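Local coordinates for protein alpha,alpha-trehalose-phosphate synthase (UDP-forming) (PDB 5UOF) that belongs to glycosyltransferase family 20, whose members have the two-domain GT-B fold, at residues Lys266-Gly279 with Phe358-Asp372. Numbering follows the deposited sequence. Where two conformers were deposited one is given.
Sequences KLVMSVDRLDYSKG and FFRMSQVGYVTPLRD. With NA (sodium ion), chain C; EDO (1,2-ethanediol), chain E.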
loop_
_atom_site.group_PDB
_atom_site.type_symbol
_atom_site.label_atom_id
_atom_site.label_comp_id
_atom_site.label_asym_id
_atom_site.label_seq_id
_atom_site.Cartn_x
_atom_site.Cartn_y
_atom_site.Cartn_z
ATOM N N LYS A 266 21.629 -24.823 18.530
ATOM C CA LYS A 266 21.732 -23.502 17.923
ATOM C C LYS A 266 20.571 -22.625 18.373
ATOM O O LYS A 266 19.504 -23.113 18.747
ATOM C CB LYS A 266 21.732 -23.609 16.398
ATOM C CG LYS A 266 22.820 -24.498 15.819
ATOM C CD LYS A 266 24.144 -23.782 15.707
ATOM C CE LYS A 266 25.158 -24.648 14.951
ATOM N NZ LYS A 266 26.427 -23.919 14.659
ATOM N N LEU A 267 20.794 -21.313 18.335
ATOM C CA LEU A 267 19.855 -20.336 18.858
ATOM C C LEU A 267 19.551 -19.305 17.783
ATOM O O LEU A 267 20.473 -18.681 17.239
ATOM C CB LEU A 267 20.420 -19.652 20.109
ATOM C CG LEU A 267 19.670 -18.421 20.631
ATOM C CD1 LEU A 267 18.266 -18.790 21.082
ATOM C CD2 LEU A 267 20.445 -17.770 21.779
ATOM N N VAL A 268 18.262 -19.146 17.470
ATOM C CA VAL A 268 17.761 -18.061 16.626
ATOM C C VAL A 268 17.104 -17.041 17.550
ATOM O O VAL A 268 16.221 -17.396 18.340
ATOM C CB VAL A 268 16.761 -18.581 15.578
ATOM C CG1 VAL A 268 16.281 -17.445 14.669
ATOM C CG2 VAL A 268 17.392 -19.692 14.755
ATOM N N MET A 269 17.539 -15.783 17.475
ATOM C CA MET A 269 17.008 -14.721 18.325
ATOM C C MET A 269 16.122 -13.803 17.503
ATOM O O MET A 269 16.441 -13.487 16.351
ATOM C CB MET A 269 18.125 -13.880 18.963
ATOM C CG MET A 269 18.814 -14.512 20.157
ATOM S SD MET A 269 17.753 -14.735 21.598
ATOM C CE MET A 269 17.249 -13.053 21.900
ATOM N N SER A 270 15.034 -13.352 18.121
ATOM C CA SER A 270 14.064 -12.457 17.499
ATOM C C SER A 270 13.490 -11.595 18.619
ATOM O O SER A 270 13.119 -12.120 19.674
ATOM C CB SER A 270 12.976 -13.272 16.780
ATOM O OG SER A 270 12.035 -12.461 16.099
ATOM N N VAL A 271 13.455 -10.274 18.419
ATOM C CA VAL A 271 13.017 -9.343 19.459
ATOM C C VAL A 271 12.146 -8.292 18.786
ATOM O O VAL A 271 12.627 -7.557 17.916
ATOM C CB VAL A 271 14.191 -8.663 20.192
ATOM C CG1 VAL A 271 13.671 -7.745 21.269
ATOM C CG2 VAL A 271 15.139 -9.694 20.815
ATOM N N ASP A 272 10.865 -8.245 19.156
ATOM C CA ASP A 272 9.912 -7.343 18.508
ATOM C C ASP A 272 8.848 -6.903 19.493
ATOM O O ASP A 272 8.310 -7.726 20.230
ATOM C CB ASP A 272 9.170 -8.014 17.338
ATOM C CG ASP A 272 10.089 -8.561 16.271
ATOM O OD1 ASP A 272 10.777 -9.580 16.517
ATOM O OD2 ASP A 272 10.078 -8.002 15.152
ATOM N N ARG A 273 8.505 -5.616 19.468
ATOM C CA ARG A 273 7.245 -5.223 20.070
ATOM C C ARG A 273 6.093 -5.785 19.238
ATOM O O ARG A 273 6.235 -6.089 18.051
ATOM C CB ARG A 273 7.151 -3.702 20.183
ATOM C CG ARG A 273 6.901 -2.993 18.872
ATOM C CD ARG A 273 6.886 -1.481 19.051
ATOM N NE ARG A 273 5.850 -1.043 19.980
ATOM C CZ ARG A 273 4.618 -0.699 19.617
ATOM N NH1 ARG A 273 4.266 -0.749 18.340
ATOM N NH2 ARG A 273 3.736 -0.304 20.528
ATOM N N LEU A 274 4.943 -5.956 19.876
ATOM C CA LEU A 274 3.795 -6.548 19.193
ATOM C C LEU A 274 3.037 -5.446 18.465
ATOM O O LEU A 274 2.313 -4.667 19.088
ATOM C CB LEU A 274 2.888 -7.274 20.181
ATOM C CG LEU A 274 3.510 -8.428 20.972
ATOM C CD1 LEU A 274 2.409 -9.210 21.699
ATOM C CD2 LEU A 274 4.329 -9.362 20.075
ATOM N N ASP A 275 3.198 -5.370 17.146
ATOM C CA ASP A 275 2.291 -4.566 16.338
ATOM C C ASP A 275 2.165 -5.229 14.975
ATOM O O ASP A 275 2.888 -6.180 14.653
ATOM C CB ASP A 275 2.729 -3.086 16.240
ATOM C CG ASP A 275 4.053 -2.898 15.529
ATOM O OD1 ASP A 275 4.196 -3.345 14.378
ATOM O OD2 ASP A 275 4.960 -2.263 16.116
ATOM N N TYR A 276 1.215 -4.735 14.180
ATOM C CA TYR A 276 0.880 -5.418 12.940
ATOM C C TYR A 276 1.897 -5.210 11.828
ATOM O O TYR A 276 1.760 -5.829 10.770
ATOM C CB TYR A 276 -0.512 -5.002 12.463
ATOM C CG TYR A 276 -1.588 -5.751 13.209
ATOM C CD1 TYR A 276 -1.649 -7.142 13.145
ATOM C CD2 TYR A 276 -2.512 -5.087 14.002
ATOM C CE1 TYR A 276 -2.613 -7.851 13.831
ATOM C CE2 TYR A 276 -3.494 -5.795 14.699
ATOM C CZ TYR A 276 -3.532 -7.179 14.606
ATOM O OH TYR A 276 -4.486 -7.903 15.287
ATOM N N SER A 277 2.926 -4.394 12.035
ATOM C CA SER A 277 3.978 -4.295 11.036
ATOM C C SER A 277 5.026 -5.393 11.166
ATOM O O SER A 277 5.879 -5.514 10.285
ATOM C CB SER A 277 4.676 -2.933 11.124
ATOM O OG SER A 277 5.539 -2.883 12.249
ATOM N N LYS A 278 4.984 -6.194 12.230
ATOM C CA LYS A 278 6.096 -7.088 12.526
ATOM C C LYS A 278 6.003 -8.437 11.828
ATOM O O LYS A 278 7.034 -9.104 11.669
ATOM C CB LYS A 278 6.203 -7.299 14.039
ATOM C CG LYS A 278 6.450 -6.004 14.814
ATOM C CD LYS A 278 7.690 -5.322 14.294
ATOM C CE LYS A 278 8.084 -4.155 15.186
ATOM N NZ LYS A 278 9.306 -3.527 14.637
ATOM N N GLY A 279 4.816 -8.849 11.390
ATOM C CA GLY A 279 4.691 -10.144 10.727
ATOM C C GLY A 279 5.113 -11.307 11.600
ATOM O O GLY A 279 5.818 -12.218 11.134
ATOM N N PHE A 358 22.548 -12.035 24.669
ATOM C CA PHE A 358 21.796 -13.087 23.985
ATOM C C PHE A 358 22.095 -13.070 22.492
ATOM O O PHE A 358 22.250 -14.127 21.868
ATOM C CB PHE A 358 20.284 -12.924 24.184
ATOM C CG PHE A 358 19.813 -13.010 25.612
ATOM C CD1 PHE A 358 20.554 -13.640 26.592
ATOM C CD2 PHE A 358 18.582 -12.457 25.955
ATOM C CE1 PHE A 358 20.079 -13.709 27.905
ATOM C CE2 PHE A 358 18.106 -12.519 27.248
ATOM C CZ PHE A 358 18.858 -13.135 28.230
ATOM N N PHE A 359 22.121 -11.874 21.889
ATOM C CA PHE A 359 22.466 -11.786 20.474
ATOM C C PHE A 359 23.841 -12.384 20.218
ATOM O O PHE A 359 24.041 -13.120 19.245
ATOM C CB PHE A 359 22.460 -10.328 20.003
ATOM C CG PHE A 359 21.102 -9.679 19.972
ATOM C CD1 PHE A 359 19.943 -10.432 19.920
ATOM C CD2 PHE A 359 21.000 -8.290 19.992
ATOM C CE1 PHE A 359 18.698 -9.811 19.877
ATOM C CE2 PHE A 359 19.771 -7.668 19.948
ATOM C CZ PHE A 359 18.615 -8.424 19.900
ATOM N N ARG A 360 24.807 -12.067 21.071
ATOM C CA ARG A 360 26.156 -12.558 20.816
ATOM C C ARG A 360 26.204 -14.082 20.874
ATOM O O ARG A 360 26.898 -14.715 20.074
ATOM C CB ARG A 360 27.146 -11.948 21.806
ATOM C CG ARG A 360 28.626 -12.259 21.467
ATOM C CD ARG A 360 29.525 -11.400 22.355
ATOM N NE ARG A 360 30.967 -11.463 22.064
ATOM C CZ ARG A 360 31.634 -10.560 21.339
ATOM N NH1 ARG A 360 31.003 -9.533 20.783
ATOM N NH2 ARG A 360 32.951 -10.671 21.184
ATOM N N MET A 361 25.463 -14.688 21.808
ATOM C CA MET A 361 25.419 -16.143 21.969
ATOM C C MET A 361 24.791 -16.820 20.764
ATOM O O MET A 361 25.150 -17.948 20.410
ATOM C CB MET A 361 24.614 -16.502 23.223
ATOM C CG MET A 361 24.434 -17.990 23.476
ATOM S SD MET A 361 23.320 -18.386 24.848
ATOM C CE MET A 361 23.416 -16.874 25.788
ATOM N N SER A 362 23.829 -16.149 20.144
ATOM C CA SER A 362 23.025 -16.773 19.105
ATOM C C SER A 362 23.804 -16.937 17.800
ATOM O O SER A 362 24.831 -16.305 17.559
ATOM C CB SER A 362 21.780 -15.942 18.848
ATOM O OG SER A 362 22.139 -14.788 18.119
ATOM N N GLN A 363 23.276 -17.800 16.934
ATOM C CA GLN A 363 23.841 -18.013 15.611
ATOM C C GLN A 363 23.086 -17.290 14.504
ATOM O O GLN A 363 23.652 -17.089 13.423
ATOM C CB GLN A 363 23.863 -19.510 15.295
ATOM C CG GLN A 363 24.955 -20.277 16.043
ATOM C CD GLN A 363 24.641 -20.506 17.510
ATOM O OE1 GLN A 363 23.482 -20.656 17.911
ATOM N NE2 GLN A 363 25.685 -20.533 18.325
ATOM N N VAL A 364 21.823 -16.930 14.733
ATOM C CA VAL A 364 20.985 -16.280 13.724
ATOM C C VAL A 364 20.212 -15.171 14.421
ATOM O O VAL A 364 19.663 -15.374 15.505
ATOM C CB VAL A 364 20.011 -17.258 13.039
ATOM C CG1 VAL A 364 19.213 -16.537 11.930
ATOM C CG2 VAL A 364 20.766 -18.452 12.454
ATOM N N GLY A 365 20.190 -13.987 13.793
ATOM C CA GLY A 365 19.279 -12.930 14.169
ATOM C C GLY A 365 18.178 -12.885 13.127
ATOM O O GLY A 365 18.443 -12.746 11.933
ATOM N N TYR A 366 16.942 -12.995 13.588
ATOM C CA TYR A 366 15.791 -13.229 12.716
ATOM C C TYR A 366 14.914 -11.983 12.798
ATOM O O TYR A 366 14.096 -11.837 13.710
ATOM C CB TYR A 366 15.084 -14.482 13.183
ATOM C CG TYR A 366 13.957 -15.028 12.338
ATOM C CD1 TYR A 366 13.795 -14.677 11.012
ATOM C CD2 TYR A 366 13.076 -15.947 12.894
ATOM C CE1 TYR A 366 12.740 -15.230 10.255
ATOM C CE2 TYR A 366 12.050 -16.500 12.163
ATOM C CZ TYR A 366 11.875 -16.137 10.855
ATOM O OH TYR A 366 10.825 -16.690 10.163
ATOM N N VAL A 367 15.120 -11.066 11.849
ATOM C CA VAL A 367 14.548 -9.721 11.922
ATOM C C VAL A 367 13.813 -9.411 10.624
ATOM O O VAL A 367 14.353 -8.754 9.727
ATOM C CB VAL A 367 15.657 -8.686 12.196
ATOM C CG1 VAL A 367 15.063 -7.310 12.459
ATOM C CG2 VAL A 367 16.528 -9.134 13.363
ATOM N N THR A 368 12.576 -9.867 10.499
ATOM C CA THR A 368 11.881 -9.812 9.210
ATOM C C THR A 368 10.504 -9.162 9.335
ATOM O O THR A 368 9.486 -9.753 8.954
ATOM C CB THR A 368 11.793 -11.213 8.607
ATOM O OG1 THR A 368 11.057 -12.075 9.481
ATOM C CG2 THR A 368 13.208 -11.806 8.388
ATOM N N PRO A 369 10.444 -7.910 9.806
ATOM C CA PRO A 369 9.154 -7.209 9.855
ATOM C C PRO A 369 8.589 -7.005 8.463
ATOM O O PRO A 369 9.331 -6.907 7.484
ATOM C CB PRO A 369 9.502 -5.856 10.493
ATOM C CG PRO A 369 10.962 -5.637 10.115
ATOM C CD PRO A 369 11.559 -7.038 10.218
ATOM N N LEU A 370 7.256 -6.901 8.390
ATOM C CA LEU A 370 6.612 -6.624 7.107
ATOM C C LEU A 370 6.953 -5.232 6.602
ATOM O O LEU A 370 6.986 -5.007 5.388
ATOM C CB LEU A 370 5.095 -6.767 7.228
ATOM C CG LEU A 370 4.649 -8.109 7.799
ATOM C CD1 LEU A 370 3.119 -8.192 7.814
ATOM C CD2 LEU A 370 5.278 -9.270 7.011
ATOM N N ARG A 371 7.208 -4.295 7.518
ATOM C CA ARG A 371 7.543 -2.924 7.169
ATOM C C ARG A 371 8.127 -2.254 8.406
ATOM O O ARG A 371 7.574 -2.391 9.503
ATOM C CB ARG A 371 6.289 -2.194 6.662
ATOM C CG ARG A 371 6.490 -0.748 6.245
ATOM C CD ARG A 371 7.526 -0.597 5.149
ATOM N NE ARG A 371 7.060 -1.091 3.855
ATOM C CZ ARG A 371 7.554 -0.675 2.691
ATOM N NH1 ARG A 371 8.504 0.253 2.672
ATOM N NH2 ARG A 371 7.072 -1.159 1.550
ATOM N N ASP A 372 9.247 -1.543 8.231
ATOM C CA ASP A 372 9.927 -0.911 9.360
ATOM C C ASP A 372 10.732 0.275 8.845
ATOM O O ASP A 372 11.466 0.150 7.860
ATOM C CB ASP A 372 10.837 -1.933 10.059
ATOM C CG ASP A 372 11.241 -1.514 11.472
ATOM O OD1 ASP A 372 11.594 -0.330 11.684
ATOM O OD2 ASP A 372 11.237 -2.390 12.364
HETATM NA NA NA C . 26.770 -15.086 17.742
HETATM C C1 EDO E . 24.448 -21.563 22.867
HETATM O O1 EDO E . 23.447 -22.576 23.023
HETATM C C2 EDO E . 24.319 -20.994 21.462
HETATM O O2 EDO E . 24.257 -22.091 20.546
HETATM O O HOH W 1 13.646 -9.555 15.611
HETATM O O HOH W 2 8.002 -2.140 12.346
HETATM O O HOH W 3 8.168 -11.752 9.906
HETATM O O HOH W 4 29.120 -14.486 17.989
HETATM O O HOH W 5 27.673 -16.992 16.336
#
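Two central parallel strands of the C-terminal Rossmann-like domain of this GT-B fold meet where Val268 pairs with Val364 and Met269 with Gly365; the axes of 266-271 and 364-367 approach to 4.7 Å at 31°. Met269 bonds through both backbone polar atoms: its N donates to Val364 O (2.9 Å, N-H...O 172°), and its O accepts from Tyr366 N. Ahead of the pairing, the Gln363 side chain, bent at chi2, reaches across to strand 266-271, its OE1 accepting from Leu267 N at 2.8 Å while Gln363 N donates to Leu267 O. Val268 lies alongside Val364, and its CG1 packs against Tyr366 CB (3.5 Å). On the other face Met269, bent at chi2 and chi3, brings CE to Phe358 CB, and Val271 CG2 reaches the edge of the Phe359 ring at CE1 (3.7 Å), joining the strand to helix 352-361. Just after that helix, Ser362 O shares a sodium ion with Arg360 O and Gln385. Beyond the strands, Ser277 O accepts weak hydrogen bonds from Leu370 N and Arg371 N. Lys278 NZ forms a salt bridge with Asp372 OD2 (3.2 Å), which also bonds Asn375, and one water links Lys278 NZ, Ser277 OG and Arg371 O.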